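Long-range contacts in sperm-specific class P protein 19 (Caenorhabditis elegans, PDB 1ROW), which is a monomeric sperm-specific protein of the major sperm protein (MSP) domain family, whose precise role is unknown but is probably structural: residues V12-G16 with R64-P69; A28-V32 with H77-A81. Numbering follows the deposited sequence.

Interaction 1 of 2, residues V12-G16 with R64-P69; sequences VPAAG and RTAGAP
In this immunoglobulin-like MSP fold, the turn between strands 10-13 and 17-25 packs against the connection that leaves strand 56-64. V12, extended near the end of strand 10-13, points toward the second segment, and its CG2 lies 3.9 Å from CG of R64. P13 opens a type I beta turn that runs to G16 and is closed by G16 N to P13 O at 3.0 Å. Within it A14 O accepts three hydrogen bonds, from R64 NE (3.1 Å), R64 NH2 (3.0 Å) and G67 N (3.1 Å). To reach it, R64 takes chi1 t, chi2 p and chi3 t, holding A14 O at the edge of the guanidinium; its NH2 also bonds A68 O at 3.2 Å. A14 CB meets P69 CD at 3.9 Å. A15 points its CB away, yet its O lies 3.3 Å from CB of A66. At G16 (144/149) a side chain would jam against the preceding carbonyl, and the bare CA makes a CA-H...O contact with R64 O at 3.3 Å.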
ATOM      1  N   VAL A  12      -5.368  13.386  -4.717  1.00 23.72           N
ATOM      2  CA  VAL A  12      -4.569  13.805  -5.860  1.00 21.69           C
ATOM      3  C   VAL A  12      -5.385  14.506  -6.931  1.00 22.07           C
ATOM      4  O   VAL A  12      -6.608  14.379  -6.984  1.00 23.42           O
ATOM      5  CB  VAL A  12      -3.891  12.601  -6.531  1.00 23.28           C
ATOM      6  CG1 VAL A  12      -2.817  12.022  -5.620  1.00 23.83           C
ATOM      7  CG2 VAL A  12      -4.945  11.548  -6.870  1.00 22.26           C
ATOM      8  N   PRO A  13      -4.716  15.277  -7.795  1.00 22.10           N
ATOM      9  CA  PRO A  13      -5.459  15.959  -8.854  1.00 21.41           C
ATOM     10  C   PRO A  13      -5.929  14.880  -9.841  1.00 21.96           C
ATOM     11  O   PRO A  13      -5.164  13.979 -10.191  1.00 19.38           O
ATOM     12  CB  PRO A  13      -4.415  16.887  -9.470  1.00 22.63           C
ATOM     13  CG  PRO A  13      -3.451  17.150  -8.307  1.00 22.56           C
ATOM     14  CD  PRO A  13      -3.328  15.771  -7.711  1.00 20.62           C
ATOM     15  N   ALA A  14      -7.184  14.967 -10.266  1.00 20.15           N
ATOM     16  CA  ALA A  14      -7.746  14.005 -11.200  1.00 21.43           C
ATOM     17  C   ALA A  14      -6.975  13.991 -12.513  1.00 21.46           C
ATOM     18  O   ALA A  14      -6.879  12.956 -13.172  1.00 20.42           O
ATOM     19  CB  ALA A  14      -9.213  14.327 -11.459  1.00 21.58           C
ATOM     20  N   ALA A  15      -6.422  15.142 -12.891  1.00 20.51           N
ATOM     21  CA  ALA A  15      -5.658  15.253 -14.130  1.00 20.75           C
ATOM     22  C   ALA A  15      -4.286  14.583 -14.056  1.00 20.59           C
ATOM     23  O   ALA A  15      -3.651  14.355 -15.083  1.00 23.57           O
ATOM     24  CB  ALA A  15      -5.495  16.725 -14.520  1.00 21.39           C
ATOM     25  N   GLY A  16      -3.831  14.268 -12.851  1.00 20.64           N
ATOM     26  CA  GLY A  16      -2.533  13.632 -12.714  1.00 19.88           C
ATOM     27  C   GLY A  16      -1.766  14.062 -11.484  1.00 20.80           C
ATOM     28  O   GLY A  16      -1.899  15.201 -11.025  1.00 19.94           O
ATOM     29  N   ARG A  64      -0.768   8.819 -10.092  1.00 17.81           N
ATOM     30  CA  ARG A  64      -2.073   8.999 -10.736  1.00 19.24           C
ATOM     31  C   ARG A  64      -1.982   9.619 -12.130  1.00 20.21           C
ATOM     32  O   ARG A  64      -1.311  10.639 -12.317  1.00 21.33           O
ATOM     33  CB  ARG A  64      -2.966   9.889  -9.861  1.00 19.59           C
ATOM     34  CG  ARG A  64      -4.110  10.588 -10.603  1.00 20.13           C
ATOM     35  CD  ARG A  64      -5.376   9.749 -10.638  1.00 20.97           C
ATOM     36  NE  ARG A  64      -6.413  10.363 -11.461  1.00 18.97           N
ATOM     37  CZ  ARG A  64      -7.688   9.985 -11.472  1.00 18.82           C
ATOM     38  NH1 ARG A  64      -8.094   8.986 -10.692  1.00 17.52           N
ATOM     39  NH2 ARG A  64      -8.557  10.606 -12.266  1.00 16.11           N
ATOM     40  N   THR A  65      -2.665   9.012 -13.104  1.00 20.35           N
ATOM     41  CA  THR A  65      -2.689   9.550 -14.455  1.00 18.57           C
ATOM     42  C   THR A  65      -4.048  10.195 -14.686  1.00 21.05           C
ATOM     43  O   THR A  65      -4.956  10.057 -13.867  1.00 22.05           O
ATOM     44  CB  THR A  65      -2.416   8.473 -15.544  1.00 21.33           C
ATOM     45  OG1 THR A  65      -3.308   7.362 -15.380  1.00 20.99           O
ATOM     46  CG2 THR A  65      -0.963   8.006 -15.470  1.00 21.50           C
ATOM     47  N   ALA A  66      -4.180  10.905 -15.800  1.00 21.92           N
ATOM     48  CA  ALA A  66      -5.402  11.632 -16.123  1.00 22.13           C
ATOM     49  C   ALA A  66      -6.661  10.792 -16.277  1.00 23.67           C
ATOM     50  O   ALA A  66      -6.674   9.783 -16.980  1.00 22.78           O
ATOM     51  CB  ALA A  66      -5.182  12.476 -17.377  1.00 20.52           C
ATOM     52  N   GLY A  67      -7.720  11.245 -15.610  1.00 23.49           N
ATOM     53  CA  GLY A  67      -9.002  10.569 -15.657  1.00 23.33           C
ATOM     54  C   GLY A  67     -10.064  11.404 -14.964  1.00 22.44           C
ATOM     55  O   GLY A  67      -9.787  12.504 -14.495  1.00 21.63           O
ATOM     56  N   ALA A  68     -11.279  10.874 -14.883  1.00 22.15           N
ATOM     57  CA  ALA A  68     -12.377  11.578 -14.250  1.00 21.67           C
ATOM     58  C   ALA A  68     -12.239  11.585 -12.738  1.00 22.92           C
ATOM     59  O   ALA A  68     -11.765  10.618 -12.142  1.00 23.57           O
ATOM     60  CB  ALA A  68     -13.697  10.930 -14.640  1.00 23.18           C
ATOM     61  N   PRO A  69     -12.614  12.700 -12.094  1.00 23.86           N
ATOM     62  CA  PRO A  69     -12.496  12.703 -10.637  1.00 23.48           C
ATOM     63  C   PRO A  69     -13.332  11.546 -10.118  1.00 24.63           C
ATOM     64  O   PRO A  69     -14.388  11.227 -10.681  1.00 24.64           O
ATOM     65  CB  PRO A  69     -13.042  14.078 -10.231  1.00 25.01           C
ATOM     66  CG  PRO A  69     -13.683  14.629 -11.470  1.00 24.47           C
ATOM     67  CD  PRO A  69     -12.913  14.045 -12.606  1.00 22.84           C
TER

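Interaction 2 of 2, residues A28-V32 with H77-A81; sequences AEKIV and HFASA
Residues 77-80 end strand 70-80, A81 follows it, and the segment pairs antiparallel with the start of strand 31-37. H77 is extended and lies at the margin of the contact, its backbone bonded to K34. At F78 (chi1 p) the ring leads away from the partner segment and touches V101 and L3, while CA makes a CA-H...O contact with V32 O at 3.2 Å. A79 forms the hydrogen-bonded pair with V32, with A79 N to V32 O at 2.9 Å and V32 N to A79 O at 2.8 Å. Their side chains share one face of the sheet, A79 CB 4.0 Å from CG1 of V32, and F92 and A88 of helix 88-92 touch V32. S80 follows in a non-hydrogen-bonded pair with I31, CA to CA 4.7 Å, the side chains diverging. With chi1 t, S80 OG donates a very short 2.4 Å hydrogen bond to OE1 of E29. A81 points toward the other segment: its N bonds K30 O at 2.9 Å and its CB lies 3.6 Å from CG of K30. Backbone pairing thus continues one residue beyond the strand end, beside the S80-E29 bond, in an antiparallel strand pair of the immunoglobulin-like beta-sandwich of MSP domains.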
ATOM      1  N   ALA A  28       6.330  -5.816  16.990  1.00 22.73           N
ATOM      2  CA  ALA A  28       7.609  -6.445  17.311  1.00 22.42           C
ATOM      3  C   ALA A  28       8.044  -7.547  16.355  1.00 23.45           C
ATOM      4  O   ALA A  28       8.961  -8.309  16.663  1.00 23.56           O
ATOM      5  CB  ALA A  28       7.570  -6.986  18.730  1.00 23.66           C
ATOM      6  N   GLU A  29       7.385  -7.637  15.204  1.00 23.08           N
ATOM      7  CA  GLU A  29       7.743  -8.639  14.201  1.00 24.94           C
ATOM      8  C   GLU A  29       7.667  -8.016  12.811  1.00 24.57           C
ATOM      9  O   GLU A  29       6.942  -7.051  12.593  1.00 22.87           O
ATOM     10  CB  GLU A  29       6.816  -9.868  14.285  1.00 25.03           C
ATOM     11  CG  GLU A  29       5.357  -9.619  13.896  1.00 28.91           C
ATOM     12  CD  GLU A  29       4.514 -10.893  13.933  1.00 32.44           C
ATOM     13  OE1 GLU A  29       4.966 -11.926  13.397  1.00 30.85           O
ATOM     14  OE2 GLU A  29       3.397 -10.861  14.491  1.00 34.60           O
ATOM     15  N   LYS A  30       8.441  -8.556  11.878  1.00 25.56           N
ATOM     16  CA  LYS A  30       8.441  -8.050  10.513  1.00 25.59           C
ATOM     17  C   LYS A  30       7.090  -8.366   9.892  1.00 27.45           C
ATOM     18  O   LYS A  30       6.483  -9.391  10.196  1.00 26.76           O
ATOM     19  CB  LYS A  30       9.548  -8.728   9.701  1.00 26.12           C
ATOM     20  CG  LYS A  30       9.681  -8.241   8.262  1.00 27.91           C
ATOM     21  CD  LYS A  30      10.769  -9.022   7.508  1.00 31.69           C
ATOM     22  CE  LYS A  30      12.128  -8.896   8.196  1.00 34.04           C
ATOM     23  NZ  LYS A  30      13.161  -9.784   7.586  1.00 34.70           N
ATOM     24  N   ILE A  31       6.605  -7.480   9.034  1.00 27.79           N
ATOM     25  CA  ILE A  31       5.335  -7.728   8.370  1.00 29.13           C
ATOM     26  C   ILE A  31       5.539  -7.780   6.863  1.00 27.49           C
ATOM     27  O   ILE A  31       6.441  -7.140   6.321  1.00 27.07           O
ATOM     28  CB  ILE A  31       4.290  -6.632   8.691  1.00 30.66           C
ATOM     29  CG1 ILE A  31       4.818  -5.268   8.254  1.00 34.34           C
ATOM     30  CG2 ILE A  31       3.957  -6.650  10.180  1.00 32.27           C
ATOM     31  CD1 ILE A  31       3.924  -4.101   8.638  1.00 38.50           C
ATOM     32  N   VAL A  32       4.711  -8.580   6.201  1.00 26.88           N
ATOM     33  CA  VAL A  32       4.741  -8.710   4.754  1.00 24.68           C
ATOM     34  C   VAL A  32       3.419  -8.084   4.312  1.00 24.22           C
ATOM     35  O   VAL A  32       2.414  -8.213   5.014  1.00 23.45           O
ATOM     36  CB  VAL A  32       4.790 -10.204   4.320  1.00 25.31           C
ATOM     37  CG1 VAL A  32       3.519 -10.917   4.742  1.00 25.19           C
ATOM     38  CG2 VAL A  32       4.984 -10.310   2.820  1.00 26.49           C
ATOM     39  N   HIS A  77      -3.125  -5.536   2.201  1.00 23.84           N
ATOM     40  CA  HIS A  77      -3.272  -6.828   2.863  1.00 23.61           C
ATOM     41  C   HIS A  77      -1.926  -7.138   3.513  1.00 24.31           C
ATOM     42  O   HIS A  77      -0.884  -7.065   2.856  1.00 24.86           O
ATOM     43  CB  HIS A  77      -3.621  -7.902   1.825  1.00 22.77           C
ATOM     44  CG  HIS A  77      -4.925  -7.661   1.128  1.00 22.32           C
ATOM     45  ND1 HIS A  77      -6.121  -8.156   1.598  1.00 24.19           N
ATOM     46  CD2 HIS A  77      -5.231  -6.917   0.039  1.00 21.86           C
ATOM     47  CE1 HIS A  77      -7.107  -7.725   0.834  1.00 21.08           C
ATOM     48  NE2 HIS A  77      -6.594  -6.970  -0.120  1.00 24.44           N
ATOM     49  N   PHE A  78      -1.936  -7.480   4.796  1.00 23.46           N
ATOM     50  CA  PHE A  78      -0.685  -7.764   5.485  1.00 25.16           C
ATOM     51  C   PHE A  78      -0.745  -8.993   6.378  1.00 24.59           C
ATOM     52  O   PHE A  78      -1.820  -9.509   6.691  1.00 23.22           O
ATOM     53  CB  PHE A  78      -0.269  -6.548   6.317  1.00 25.10           C
ATOM     54  CG  PHE A  78      -1.285  -6.151   7.337  1.00 26.49           C
ATOM     55  CD1 PHE A  78      -1.348  -6.802   8.564  1.00 27.93           C
ATOM     56  CD2 PHE A  78      -2.213  -5.153   7.057  1.00 27.14           C
ATOM     57  CE1 PHE A  78      -2.322  -6.464   9.504  1.00 28.50           C
ATOM     58  CE2 PHE A  78      -3.192  -4.805   7.987  1.00 25.78           C
ATOM     59  CZ  PHE A  78      -3.248  -5.462   9.211  1.00 28.19           C
ATOM     60  N   ALA A  79       0.433  -9.446   6.791  1.00 25.28           N
ATOM     61  CA  ALA A  79       0.555 -10.607   7.654  1.00 27.36           C
ATOM     62  C   ALA A  79       1.954 -10.696   8.235  1.00 28.96           C
ATOM     63  O   ALA A  79       2.878 -10.010   7.798  1.00 28.30           O
ATOM     64  CB  ALA A  79       0.245 -11.886   6.870  1.00 27.70           C
ATOM     65  N   SER A  80       2.101 -11.564   9.225  1.00 32.40           N
ATOM     66  CA  SER A  80       3.388 -11.778   9.850  1.00 33.47           C
ATOM     67  C   SER A  80       4.344 -12.274   8.773  1.00 33.53           C
ATOM     68  O   SER A  80       3.998 -13.154   7.986  1.00 32.45           O
ATOM     69  CB  SER A  80       3.253 -12.827  10.951  1.00 34.28           C
ATOM     70  OG  SER A  80       4.526 -13.246  11.399  1.00 39.12           O
ATOM     71  N   ALA A  81       5.543 -11.704   8.730  1.00 33.76           N
ATOM     72  CA  ALA A  81       6.534 -12.119   7.746  1.00 34.83           C
ATOM     73  C   ALA A  81       7.107 -13.467   8.159  1.00 37.49           C
ATOM     74  O   ALA A  81       7.578 -13.635   9.286  1.00 35.77           O
ATOM     75  CB  ALA A  81       7.636 -11.089   7.650  1.00 35.35           C
TER

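Interactions 1 and 2 lie on opposite sides of the chain's centre, their own centres 32 Å apart and their nearest atoms about 19 Å apart, so they do not touch. The two are connected through the strands: strand 70-80 begins just after P69 of interaction 1 and ends in the pairing of interaction 2, while strand 17-25 leaves the turn of interaction 1 and heads toward the segment 28-32. Their segments therefore alternate along the chain. The means differ as well, since interaction 1 joins a turn to the end of strand 56-64 and the loop after it, largely through one shared carbonyl acceptor, whereas interaction 2 is chiefly regular strand pairing. Together they tie neighbouring parts of the sandwich near its two ends.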